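Local coordinates for peptidase M3B, oligoendopeptidase F (Enterococcus faecium, PDB 2QR4), which probably hydrolyses oligopeptides at internal peptide bonds, as a metallopeptidase of the M3 family of oligoendopeptidases, at residues D466-L471 with K487-R492. Numbering follows the deposited sequence.
Sequences DSYGKL and KFEWSR
Tyr468 reaches from helix 461-476 to Glu489 and Trp490 on a 3-10 turn of the loop that follows, in the largely helical peptidase M3 fold: a worked example of one aromatic side chain joining a helix to a returning loop. Its OH donates to Glu489 OE2 at 2.7 Å, meeting the carboxylate from above, 46° out of its plane. The ring itself lies under the turn, with the backbone N of Trp490 4.1 Å above its centre. The edge of the Trp490 indole is directed at the same ring in an offset edge-to-face pair, planes at 61°. Tyr468 CG lies anti to the backbone N, and the CA-CB bond points toward the loop; Phe445 of helix 418-454 adds another edge-to-face partner.

Beyond the ring, Gly469 lets the chains close to 4.4 Å between its CA and that of Lys487, whose CG packs on the glycine. At the margin, the Lys487 chain bends at chi3, which sets CE, and NZ forms a salt bridge with Asp466 OD2, donating a hydrogen bond at 3.0 Å on the anti side, 29° out of the carboxylate plane. Second-shell bonds help to position the partners: Glu489 OE1 forms salt bridges with Arg492 and Arg438, which probably favour a charged carboxylate, while Trp490 NE1 is hydrogen-bonded to Ser465 OG.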
ATOM      1  N   ASP A 466      21.258  -5.860   1.300  1.00 40.18           N
ATOM      2  CA  ASP A 466      22.708  -5.683   1.144  1.00 41.37           C
ATOM      3  C   ASP A 466      23.165  -4.348   1.751  1.00 45.58           C
ATOM      4  O   ASP A 466      24.221  -4.271   2.377  1.00 38.31           O
ATOM      5  CB  ASP A 466      23.131  -5.755  -0.338  1.00 44.19           C
ATOM      6  CG  ASP A 466      22.856  -7.130  -0.976  1.00 69.73           C
ATOM      7  OD1 ASP A 466      22.943  -7.246  -2.228  1.00 74.26           O
ATOM      8  OD2 ASP A 466      22.546  -8.097  -0.238  1.00 65.66           O
ATOM      9  N   SER A 467      22.372  -3.295   1.553  1.00 40.84           N
ATOM     10  CA  SER A 467      22.705  -1.985   2.074  1.00 39.51           C
ATOM     11  C   SER A 467      22.654  -2.007   3.593  1.00 44.75           C
ATOM     12  O   SER A 467      23.581  -1.552   4.265  1.00 45.11           O
ATOM     13  CB  SER A 467      21.743  -0.945   1.519  1.00 39.95           C
ATOM     14  OG  SER A 467      22.008  -0.734   0.153  1.00 44.70           O
ATOM     15  N   TYR A 468      21.577  -2.563   4.133  1.00 37.01           N
ATOM     16  CA  TYR A 468      21.427  -2.644   5.583  1.00 42.51           C
ATOM     17  C   TYR A 468      22.499  -3.525   6.213  1.00 44.66           C
ATOM     18  O   TYR A 468      23.110  -3.154   7.219  1.00 42.02           O
ATOM     19  CB  TYR A 468      20.037  -3.139   5.977  1.00 41.59           C
ATOM     20  CG  TYR A 468      19.763  -2.965   7.441  1.00 41.72           C
ATOM     21  CD1 TYR A 468      19.217  -1.789   7.927  1.00 46.41           C
ATOM     22  CD2 TYR A 468      20.065  -3.964   8.340  1.00 43.62           C
ATOM     23  CE1 TYR A 468      18.977  -1.620   9.269  1.00 45.11           C
ATOM     24  CE2 TYR A 468      19.816  -3.812   9.689  1.00 42.35           C
ATOM     25  CZ  TYR A 468      19.285  -2.638  10.149  1.00 52.91           C
ATOM     26  OH  TYR A 468      19.051  -2.493  11.496  1.00 53.43           O
ATOM     27  N   GLY A 469      22.743  -4.687   5.617  1.00 41.86           N
ATOM     28  CA  GLY A 469      23.868  -5.518   6.056  1.00 37.43           C
ATOM     29  C   GLY A 469      25.184  -4.758   6.164  1.00 44.19           C
ATOM     30  O   GLY A 469      25.917  -4.906   7.149  1.00 39.10           O
ATOM     31  N   LYS A 470      25.495  -3.933   5.166  1.00 38.27           N
ATOM     32  CA  LYS A 470      26.772  -3.205   5.182  1.00 42.09           C
ATOM     33  C   LYS A 470      26.829  -2.155   6.281  1.00 48.91           C
ATOM     34  O   LYS A 470      27.853  -2.006   6.954  1.00 47.16           O
ATOM     35  CB  LYS A 470      27.061  -2.559   3.824  1.00 44.00           C
ATOM     36  CG  LYS A 470      27.630  -3.538   2.822  1.00 44.72           C
ATOM     37  CD  LYS A 470      27.392  -3.109   1.380  1.00 58.19           C
ATOM     38  CE  LYS A 470      27.858  -4.232   0.437  1.00 53.29           C
ATOM     39  NZ  LYS A 470      28.179  -3.717  -0.913  1.00 59.96           N
ATOM     40  N   LEU A 471      25.721  -1.441   6.459  1.00 46.45           N
ATOM     41  CA  LEU A 471      25.632  -0.369   7.444  1.00 47.83           C
ATOM     42  C   LEU A 471      25.763  -0.975   8.837  1.00 49.60           C
ATOM     43  O   LEU A 471      26.434  -0.425   9.712  1.00 46.22           O
ATOM     44  CB  LEU A 471      24.294   0.371   7.300  1.00 47.85           C
ATOM     45  CG  LEU A 471      24.009   1.589   8.179  1.00 50.58           C
ATOM     46  CD1 LEU A 471      24.907   2.748   7.812  1.00 51.88           C
ATOM     47  CD2 LEU A 471      22.550   2.005   8.053  1.00 45.73           C
ATOM     48  N   LYS A 487      20.500  -8.828   7.809  1.00 47.91           N
ATOM     49  CA  LYS A 487      20.287  -8.046   6.592  1.00 49.57           C
ATOM     50  C   LYS A 487      18.808  -7.680   6.406  1.00 45.07           C
ATOM     51  O   LYS A 487      18.486  -6.746   5.673  1.00 43.50           O
ATOM     52  CB  LYS A 487      20.793  -8.799   5.357  1.00 42.16           C
ATOM     53  CG  LYS A 487      22.270  -9.086   5.385  1.00 56.00           C
ATOM     54  CD  LYS A 487      22.675 -10.013   4.257  1.00 58.81           C
ATOM     55  CE  LYS A 487      22.539  -9.341   2.923  1.00 67.60           C
ATOM     56  NZ  LYS A 487      23.360 -10.046   1.895  1.00 78.37           N
ATOM     57  N   PHE A 488      17.912  -8.408   7.070  1.00 44.66           N
ATOM     58  CA  PHE A 488      16.476  -8.207   6.862  1.00 42.43           C
ATOM     59  C   PHE A 488      15.819  -7.415   7.983  1.00 49.04           C
ATOM     60  O   PHE A 488      14.627  -7.101   7.920  1.00 49.27           O
ATOM     61  CB  PHE A 488      15.776  -9.555   6.657  1.00 44.17           C
ATOM     62  CG  PHE A 488      16.475 -10.445   5.658  1.00 38.01           C
ATOM     63  CD1 PHE A 488      16.537 -10.088   4.309  1.00 36.74           C
ATOM     64  CD2 PHE A 488      17.090 -11.618   6.065  1.00 40.59           C
ATOM     65  CE1 PHE A 488      17.178 -10.898   3.378  1.00 39.57           C
ATOM     66  CE2 PHE A 488      17.745 -12.447   5.132  1.00 45.57           C
ATOM     67  CZ  PHE A 488      17.784 -12.084   3.794  1.00 39.57           C
ATOM     68  N   GLU A 489      16.599  -7.058   8.999  1.00 42.77           N
ATOM     69  CA  GLU A 489      16.048  -6.265  10.104  1.00 47.93           C
ATOM     70  C   GLU A 489      15.306  -4.977   9.670  1.00 38.19           C
ATOM     71  O   GLU A 489      14.329  -4.612  10.297  1.00 43.25           O
ATOM     72  CB  GLU A 489      17.118  -5.951  11.167  1.00 39.71           C
ATOM     73  CG  GLU A 489      16.573  -5.154  12.360  1.00 40.53           C
ATOM     74  CD  GLU A 489      17.596  -4.962  13.462  1.00 51.28           C
ATOM     75  OE1 GLU A 489      17.226  -5.114  14.650  1.00 49.29           O
ATOM     76  OE2 GLU A 489      18.770  -4.667  13.144  1.00 50.30           O
ATOM     77  N   TRP A 490      15.741  -4.304   8.603  1.00 40.28           N
ATOM     78  CA  TRP A 490      15.062  -3.061   8.168  1.00 39.90           C
ATOM     79  C   TRP A 490      13.557  -3.254   8.053  1.00 44.27           C
ATOM     80  O   TRP A 490      12.792  -2.296   8.205  1.00 42.75           O
ATOM     81  CB  TRP A 490      15.601  -2.545   6.827  1.00 33.04           C
ATOM     82  CG  TRP A 490      15.476  -3.559   5.753  1.00 44.62           C
ATOM     83  CD1 TRP A 490      16.422  -4.477   5.366  1.00 36.80           C
ATOM     84  CD2 TRP A 490      14.323  -3.801   4.941  1.00 39.28           C
ATOM     85  NE1 TRP A 490      15.918  -5.276   4.360  1.00 42.19           N
ATOM     86  CE2 TRP A 490      14.632  -4.881   4.083  1.00 41.00           C
ATOM     87  CE3 TRP A 490      13.053  -3.214   4.863  1.00 38.94           C
ATOM     88  CZ2 TRP A 490      13.718  -5.383   3.152  1.00 35.66           C
ATOM     89  CZ3 TRP A 490      12.143  -3.715   3.935  1.00 35.90           C
ATOM     90  CH2 TRP A 490      12.483  -4.790   3.097  1.00 42.46           C
ATOM     91  N   SER A 491      13.136  -4.494   7.808  1.00 35.90           N
ATOM     92  CA  SER A 491      11.755  -4.771   7.467  1.00 38.62           C
ATOM     93  C   SER A 491      10.834  -4.921   8.674  1.00 41.30           C
ATOM     94  O   SER A 491       9.618  -4.993   8.516  1.00 47.19           O
ATOM     95  CB  SER A 491      11.662  -6.017   6.570  1.00 45.54           C
ATOM     96  OG  SER A 491      11.937  -7.209   7.292  1.00 43.51           O
ATOM     97  N   ARG A 492      11.395  -4.972   9.874  1.00 40.28           N
ATOM     98  CA  ARG A 492      10.559  -5.170  11.054  1.00 49.89           C
ATOM     99  C   ARG A 492      10.473  -3.929  11.942  1.00 45.09           C
ATOM    100  O   ARG A 492       9.805  -3.944  12.978  1.00 45.42           O
ATOM    101  CB  ARG A 492      11.017  -6.389  11.856  1.00 51.74           C
ATOM    102  CG  ARG A 492      12.423  -6.283  12.399  1.00 48.58           C
ATOM    103  CD  ARG A 492      12.887  -7.605  13.041  1.00 44.73           C
ATOM    104  NE  ARG A 492      12.527  -7.684  14.447  1.00 53.86           N
ATOM    105  CZ  ARG A 492      13.261  -7.188  15.440  1.00 64.91           C
ATOM    106  NH1 ARG A 492      12.833  -7.300  16.692  1.00 57.89           N
ATOM    107  NH2 ARG A 492      14.417  -6.574  15.189  1.00 60.72           N
TER